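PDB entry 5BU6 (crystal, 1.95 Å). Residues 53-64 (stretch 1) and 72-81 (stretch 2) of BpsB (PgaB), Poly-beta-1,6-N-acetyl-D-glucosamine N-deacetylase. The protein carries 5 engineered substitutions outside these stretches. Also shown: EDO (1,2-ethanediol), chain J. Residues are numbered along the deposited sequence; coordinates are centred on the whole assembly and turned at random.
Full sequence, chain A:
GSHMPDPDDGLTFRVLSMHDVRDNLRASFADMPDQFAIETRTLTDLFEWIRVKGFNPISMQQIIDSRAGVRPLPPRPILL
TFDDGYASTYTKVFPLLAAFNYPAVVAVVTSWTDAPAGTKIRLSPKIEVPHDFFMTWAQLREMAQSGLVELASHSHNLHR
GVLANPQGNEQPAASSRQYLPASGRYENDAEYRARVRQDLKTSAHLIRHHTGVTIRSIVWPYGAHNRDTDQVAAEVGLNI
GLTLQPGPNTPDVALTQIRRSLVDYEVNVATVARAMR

Stretch 1 53-64: KGFNPISMQQII
Stretch 2, residues 72-81: PLPPRPILLT

The two stretches meet as a short parallel β pairing, anchored at its start by side-chain bonds to backbone carbonyls and continued by apolar packing of a helix and a proline-rich loop, burying 805 Å² in total.

Asn56 pairs with Pro77 (CA to CA 4.7 Å) and Pro57 with Ile78 (CA to CA 4.6 Å), both chains running the same way. Three backbone hydrogen bonds set this register: Asn56 N donates to Arg76 O (2.8 Å), Ile78 N to Asn56 O (3.1 Å) and Ile58 N to Ile78 O (2.8 Å). Pro57 and Pro77 have no amide hydrogen to give, yet the ladder is intact because the bonds use the amides of Asn56, Ile58 and Ile78. CA-H...O contacts accompany these bonds, with Pro77 CA 3.3 Å from Asn56 O and Pro57 CA 3.0 Å from Ile78 O. Past the pairing, a water links the chains, donating to Ile58 O (2.7 Å) and accepting from Leu80 N (2.9 Å).

Before the strand, Gly54 is the first residue after a helix, in a Schellman motif with phi/psi 84/17. A CB at these angles would be jammed against the preceding carbonyl and would lie 3.0 Å from Arg76 NE. Gly54 O accepts a short, nearly straight bond from Arg76 NE (2.5 Å, 169°). Arg76 itself has positive phi (43/55) and an m, t, m side chain with chi4 of -96°; its CA-to-CB bond points toward stretch 1. Asn56, with chi1 m and chi2 -62°, reaches back along the other chain, its ND2 donating to Pro75 O (2.7 Å, 173°). Its CB also packs 3.6 Å from Pro74 CG.

Pro57 and Ile78 share one face of the sheet, where Pro57 CG meets Ile78 CG2 at 4.0 Å. Ile78 is t, t; its CG2 also touches Phe55 CB (3.9 Å). The Phe55 side chain (chi1 m, chi2 -74°) presents its ring edge to Arg76 O.

Ile58 (p, t; phi/psi -119/164) is buried among several partners: its CG2 contacts Pro77 CB at 3.8 Å and Pro74 CD at 3.7 Å, while its CD1 lies 4.0 Å from Leu73 CD1. Leu79 (t, p) brings CD1 to 3.3 Å from Ile58 O and CD2 to 3.7 Å from Ile63 CD1, so it packs against both Ile58 and the helix.

That helix begins at Met60 after Ser59, the N-cap. Ser59 OG (chi1 p) accepts from Gln62 N (3.1 Å), and Ser59 N donates to Gln62 OE1 (2.8 Å), a reciprocal arrangement that ties the Gln62 side chain (m, t, chi3 -71°) back to Ser59. Gln62 NE2 donates to a second water (3.0 Å), which in turn donates to Pro72 O (3.0 Å). Leu73 (m, t) sends CD2 to 3.5 Å from Gln62 O, so the end of the Leu73 side chain lies against the helix backbone.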

# COMPACT_ATOMS: atom_id res chain seq x y z
N LYS A 53 2.87 4.83 -24.19
CA LYS A 53 1.52 4.28 -24.40
C LYS A 53 0.45 5.35 -24.14
O LYS A 53 -0.74 5.09 -24.27
CB LYS A 53 1.26 3.08 -23.49
CG LYS A 53 2.12 1.85 -23.80
CD LYS A 53 1.70 1.19 -25.08
CE LYS A 53 2.58 -0.01 -25.39
NZ LYS A 53 2.28 -0.56 -26.72
N GLY A 54 0.88 6.53 -23.75
CA GLY A 54 -0.04 7.63 -23.55
C GLY A 54 -0.74 7.67 -22.20
O GLY A 54 -1.75 8.38 -22.07
N PHE A 55 -0.24 6.94 -21.20
CA PHE A 55 -0.88 6.99 -19.89
C PHE A 55 -0.55 8.32 -19.26
O PHE A 55 0.48 8.91 -19.56
CB PHE A 55 -0.43 5.84 -18.98
CG PHE A 55 -0.97 4.50 -19.38
CD1 PHE A 55 -2.30 4.18 -19.16
CD2 PHE A 55 -0.15 3.55 -19.97
CE1 PHE A 55 -2.81 2.94 -19.54
CE2 PHE A 55 -0.64 2.31 -20.35
CZ PHE A 55 -1.98 2.01 -20.13
N ASN A 56 -1.46 8.80 -18.41
CA ASN A 56 -1.25 10.03 -17.66
C ASN A 56 -1.31 9.77 -16.17
O ASN A 56 -2.39 9.68 -15.61
CB ASN A 56 -2.30 11.08 -18.06
CG ASN A 56 -2.05 11.65 -19.43
OD1 ASN A 56 -1.02 12.27 -19.68
ND2 ASN A 56 -3.01 11.45 -20.33
N PRO A 57 -0.15 9.60 -15.53
CA PRO A 57 -0.15 9.38 -14.08
C PRO A 57 -0.80 10.54 -13.32
O PRO A 57 -0.53 11.70 -13.59
CB PRO A 57 1.34 9.25 -13.75
CG PRO A 57 1.95 8.70 -15.06
CD PRO A 57 1.19 9.45 -16.12
N ILE A 58 -1.67 10.18 -12.38
CA ILE A 58 -2.45 11.13 -11.58
C ILE A 58 -2.12 10.99 -10.08
O ILE A 58 -1.53 10.00 -9.65
CB ILE A 58 -3.98 10.90 -11.77
CG1 ILE A 58 -4.36 9.51 -11.22
CG2 ILE A 58 -4.39 11.09 -13.23
CD1 ILE A 58 -5.78 9.08 -11.47
N SER A 59 -2.51 11.99 -9.28
CA SER A 59 -2.35 11.86 -7.82
C SER A 59 -3.65 11.38 -7.19
O SER A 59 -4.71 11.42 -7.81
CB SER A 59 -1.97 13.20 -7.21
OG SER A 59 -3.00 14.15 -7.51
N MET A 60 -3.59 10.99 -5.92
CA MET A 60 -4.82 10.68 -5.19
C MET A 60 -5.72 11.91 -5.04
O MET A 60 -6.94 11.81 -5.04
CB MET A 60 -4.49 10.12 -3.80
CG MET A 60 -5.74 9.61 -3.07
SD MET A 60 -5.77 7.82 -2.99
CE MET A 60 -4.30 7.51 -2.03
N GLN A 61 -5.10 13.08 -4.89
CA GLN A 61 -5.88 14.31 -4.82
C GLN A 61 -6.71 14.51 -6.11
O GLN A 61 -7.85 15.00 -6.08
CB GLN A 61 -4.98 15.52 -4.60
CG GLN A 61 -5.76 16.80 -4.40
CD GLN A 61 -6.61 16.75 -3.13
OE1 GLN A 61 -6.11 16.46 -2.05
NE2 GLN A 61 -7.91 17.03 -3.27
N GLN A 62 -6.12 14.16 -7.25
CA GLN A 62 -6.82 14.25 -8.52
C GLN A 62 -8.00 13.29 -8.57
O GLN A 62 -9.08 13.63 -9.08
CB GLN A 62 -5.88 13.99 -9.68
CG GLN A 62 -5.08 15.22 -10.10
CD GLN A 62 -4.09 14.89 -11.20
OE1 GLN A 62 -3.09 14.21 -10.96
NE2 GLN A 62 -4.38 15.32 -12.41
N ILE A 63 -7.82 12.08 -8.02
CA ILE A 63 -8.93 11.13 -7.98
C ILE A 63 -10.08 11.70 -7.15
O ILE A 63 -11.23 11.70 -7.58
CB ILE A 63 -8.52 9.78 -7.38
CG1 ILE A 63 -7.60 9.03 -8.35
CG2 ILE A 63 -9.75 8.93 -7.06
CD1 ILE A 63 -6.77 7.91 -7.69
N ILE A 64 -9.76 12.19 -5.96
CA ILE A 64 -10.75 12.75 -5.06
C ILE A 64 -11.50 13.90 -5.72
O ILE A 64 -12.72 13.98 -5.66
CB ILE A 64 -10.09 13.21 -3.77
CG1 ILE A 64 -9.45 12.01 -3.06
CG2 ILE A 64 -11.08 13.87 -2.87
CD1 ILE A 64 -8.47 12.39 -1.97
N PRO A 72 -12.17 16.89 -13.94
CA PRO A 72 -12.04 15.55 -14.51
C PRO A 72 -10.58 15.07 -14.62
O PRO A 72 -9.66 15.88 -14.73
CB PRO A 72 -12.68 15.69 -15.89
CG PRO A 72 -12.71 17.16 -16.15
CD PRO A 72 -12.91 17.80 -14.83
N LEU A 73 -10.40 13.76 -14.58
CA LEU A 73 -9.10 13.13 -14.84
C LEU A 73 -8.66 13.34 -16.28
O LEU A 73 -9.51 13.44 -17.16
CB LEU A 73 -9.18 11.64 -14.53
CG LEU A 73 -9.55 11.27 -13.09
CD1 LEU A 73 -9.50 9.77 -12.85
CD2 LEU A 73 -8.63 12.01 -12.13
N PRO A 74 -7.34 13.36 -16.54
CA PRO A 74 -6.91 13.36 -17.95
C PRO A 74 -7.19 12.00 -18.60
O PRO A 74 -7.51 11.05 -17.87
CB PRO A 74 -5.41 13.61 -17.86
CG PRO A 74 -5.03 12.96 -16.55
CD PRO A 74 -6.19 13.25 -15.62
N PRO A 75 -7.07 11.90 -19.93
CA PRO A 75 -7.23 10.59 -20.59
C PRO A 75 -6.21 9.55 -20.12
O PRO A 75 -5.12 9.92 -19.67
CB PRO A 75 -7.04 10.91 -22.08
CG PRO A 75 -6.44 12.26 -22.14
CD PRO A 75 -6.89 12.98 -20.91
N ARG A 76 -6.59 8.28 -20.21
CA ARG A 76 -5.76 7.15 -19.76
C ARG A 76 -5.09 7.40 -18.41
O ARG A 76 -3.86 7.28 -18.30
CB ARG A 76 -4.70 6.83 -20.81
CG ARG A 76 -5.29 6.32 -22.14
CD ARG A 76 -4.29 6.47 -23.28
NE ARG A 76 -3.83 7.85 -23.43
CZ ARG A 76 -4.34 8.74 -24.28
NH1 ARG A 76 -5.35 8.40 -25.08
NH2 ARG A 76 -3.86 9.97 -24.33
N PRO A 77 -5.88 7.73 -17.38
CA PRO A 77 -5.29 8.12 -16.10
C PRO A 77 -4.82 6.89 -15.34
O PRO A 77 -5.50 5.86 -15.35
CB PRO A 77 -6.46 8.80 -15.36
CG PRO A 77 -7.64 8.13 -15.87
CD PRO A 77 -7.36 7.71 -17.30
N ILE A 78 -3.66 7.00 -14.71
CA ILE A 78 -3.15 5.89 -13.92
C ILE A 78 -2.55 6.39 -12.60
O ILE A 78 -1.93 7.44 -12.56
CB ILE A 78 -2.10 5.06 -14.73
CG1 ILE A 78 -1.69 3.82 -13.96
CG2 ILE A 78 -0.90 5.90 -15.12
CD1 ILE A 78 -1.18 2.71 -14.86
N LEU A 79 -2.79 5.65 -11.53
CA LEU A 79 -2.23 5.93 -10.21
C LEU A 79 -1.08 4.95 -9.97
O LEU A 79 -1.27 3.73 -10.05
CB LEU A 79 -3.29 5.78 -9.12
CG LEU A 79 -2.86 6.12 -7.68
CD1 LEU A 79 -2.60 7.61 -7.58
CD2 LEU A 79 -3.96 5.70 -6.71
N LEU A 80 0.11 5.48 -9.69
CA LEU A 80 1.27 4.64 -9.40
C LEU A 80 1.43 4.56 -7.88
O LEU A 80 1.36 5.59 -7.19
CB LEU A 80 2.55 5.24 -10.02
CG LEU A 80 2.54 5.60 -11.49
CD1 LEU A 80 3.88 6.27 -11.86
CD2 LEU A 80 2.30 4.35 -12.35
N THR A 81 1.63 3.34 -7.36
CA THR A 81 1.80 3.17 -5.93
C THR A 81 3.04 2.30 -5.65
O THR A 81 3.35 1.38 -6.42
CB THR A 81 0.56 2.54 -5.27
OG1 THR A 81 0.45 1.16 -5.63
CG2 THR A 81 -0.73 3.27 -5.72
C1 EDO J . -0.10 14.28 -3.62
O1 EDO J . 0.43 13.66 -4.80
C2 EDO J . -1.58 14.60 -3.82
O2 EDO J . -2.40 13.42 -3.74
O HOH W 1 0.45 8.25 -10.30
O HOH W 2 -7.19 16.08 -13.11